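AgaA (Rhizobium radiobacter, PDB 6HLX) binds the opine agropinic acid as the periplasmic solute-binding protein of an ABC transporter, probably delivering it for import into the bacterium. Local coordinates at residues S344-A347 against K348-I351. Residues are numbered along the deposited sequence; the frame is centred on the assembly and turned at random.
Sequences SELA and KIGI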
ATOM      1  N   SER A 344     -23.447  12.355   3.486  1.00 27.42           N
ATOM      2  CA  SER A 344     -24.526  12.772   4.388  1.00 29.50           C
ATOM      3  C   SER A 344     -24.017  13.655   5.526  1.00 34.10           C
ATOM      4  O   SER A 344     -24.677  14.636   5.872  1.00 34.28           O
ATOM      5  CB  SER A 344     -25.329  11.579   4.895  1.00 33.12           C
ATOM      6  OG  SER A 344     -24.485  10.609   5.482  1.00 43.25           O
ATOM      7  N   GLU A 345     -22.812  13.357   6.052  1.00 29.04           N
ATOM      8  CA  GLU A 345     -22.211  14.178   7.115  1.00 29.18           C
ATOM      9  C   GLU A 345     -21.897  15.596   6.643  1.00 32.17           C
ATOM     10  O   GLU A 345     -22.168  16.552   7.367  1.00 33.34           O
ATOM     11  CB  GLU A 345     -20.935  13.525   7.677  1.00 29.69           C
ATOM     12  CG  GLU A 345     -21.172  12.255   8.482  1.00 33.30           C
ATOM     13  CD  GLU A 345     -21.977  12.486   9.741  1.00 47.63           C
ATOM     14  OE1 GLU A 345     -23.197  12.206   9.728  1.00 45.78           O
ATOM     15  OE2 GLU A 345     -21.396  12.991  10.727  1.00 36.46           O
ATOM     16  N   LEU A 346     -21.329  15.738   5.438  1.00 27.49           N
ATOM     17  CA  LEU A 346     -20.930  17.050   4.924  1.00 27.21           C
ATOM     18  C   LEU A 346     -22.096  17.903   4.452  1.00 32.53           C
ATOM     19  O   LEU A 346     -21.991  19.132   4.492  1.00 31.91           O
ATOM     20  CB  LEU A 346     -19.852  16.934   3.849  1.00 25.92           C
ATOM     21  CG  LEU A 346     -18.505  16.341   4.315  1.00 28.03           C
ATOM     22  CD1 LEU A 346     -17.473  16.440   3.202  1.00 27.83           C
ATOM     23  CD2 LEU A 346     -17.978  17.025   5.613  1.00 28.34           C
ATOM     24  N   ALA A 347     -23.230  17.269   4.063  1.00 29.58           N
ATOM     25  CA  ALA A 347     -24.449  18.018   3.699  1.00 30.56           C
ATOM     26  C   ALA A 347     -24.907  18.923   4.860  1.00 35.05           C
ATOM     27  O   ALA A 347     -25.472  19.993   4.615  1.00 36.10           O
ATOM     28  CB  ALA A 347     -25.577  17.061   3.337  1.00 31.01           C
ATOM     29  N   LYS A 348     -24.636  18.492   6.113  1.00 31.01           N
ATOM     30  CA  LYS A 348     -25.035  19.192   7.339  1.00 32.51           C
ATOM     31  C   LYS A 348     -24.315  20.519   7.510  1.00 36.35           C
ATOM     32  O   LYS A 348     -24.801  21.377   8.249  1.00 36.58           O
ATOM     33  CB  LYS A 348     -24.830  18.291   8.578  1.00 34.71           C
ATOM     34  CG  LYS A 348     -25.715  17.053   8.564  1.00 41.01           C
ATOM     35  CD  LYS A 348     -25.490  16.179   9.781  1.00 46.55           C
ATOM     36  CE  LYS A 348     -26.282  14.898   9.675  1.00 49.25           C
ATOM     37  NZ  LYS A 348     -25.789  13.863  10.619  1.00 53.12           N
ATOM     38  N   ILE A 349     -23.175  20.700   6.809  1.00 32.21           N
ATOM     39  CA  ILE A 349     -22.388  21.934   6.875  1.00 32.69           C
ATOM     40  C   ILE A 349     -22.417  22.695   5.527  1.00 37.08           C
ATOM     41  O   ILE A 349     -21.668  23.661   5.341  1.00 37.76           O
ATOM     42  CB  ILE A 349     -20.954  21.722   7.441  1.00 35.47           C
ATOM     43  CG1 ILE A 349     -20.047  20.888   6.486  1.00 34.20           C
ATOM     44  CG2 ILE A 349     -21.008  21.125   8.859  1.00 37.66           C
ATOM     45  CD1 ILE A 349     -18.578  21.030   6.773  1.00 34.08           C
ATOM     46  N   GLY A 350     -23.311  22.278   4.630  1.00 32.24           N
ATOM     47  CA  GLY A 350     -23.524  22.934   3.343  1.00 32.05           C
ATOM     48  C   GLY A 350     -22.577  22.544   2.231  1.00 34.00           C
ATOM     49  O   GLY A 350     -22.506  23.234   1.213  1.00 33.57           O
ATOM     50  N   ILE A 351     -21.860  21.428   2.399  1.00 29.45           N
ATOM     51  CA  ILE A 351     -20.983  20.916   1.349  1.00 27.92           C
ATOM     52  C   ILE A 351     -21.815  19.857   0.627  1.00 32.43           C
ATOM     53  O   ILE A 351     -22.171  18.841   1.231  1.00 29.57           O
ATOM     54  CB  ILE A 351     -19.639  20.352   1.893  1.00 30.05           C
ATOM     55  CG1 ILE A 351     -18.758  21.476   2.500  1.00 30.33           C
ATOM     56  CG2 ILE A 351     -18.877  19.604   0.789  1.00 30.78           C
ATOM     57  CD1 ILE A 351     -17.496  21.008   3.209  1.00 33.12           C
TER
HETATM   58  O   HOH W   1     -22.913  15.001  11.607  1.00 34.61           O
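L346 O gathers the chain end around itself, accepting I351 N at 3.1 Å and I349 N at 3.0 Å from opposite faces of its carbonyl plane, both well out of that plane. One residue on, G350 N closes on A347 O over 3.1 Å, completing a type I turn from A347 to G350. Apolar side chains also meet: L346 CB lies 3.9 Å from I351 CB. The I351 N and G350 N bonds make this a Schellman motif, a classic way of ending a helix, with G350 (phi 83°) as its C-prime residue, and the chain turns from helix 333-347 into strand 351-356, an outermost strand of its mixed sheet. Helices 255-264 and 306-315 cover the buried flank. On the polar flank K348, extended beyond CG, runs alongside E345 and brings NZ within 3.2 Å of E345 OE1, a salt bridge on the syn side but 33° out of the carboxylate plane. A bend at chi2 (-64°) turns the carboxylate of E345 toward K348. A water donates to E345 OE2 at 2.7 Å and accepts from K348 NZ; the backbone N of D266 also hydrogen-bonds to OE2. E345 and H304 bind zinc in a structure of this protein, though that ion is not bound to this chain here.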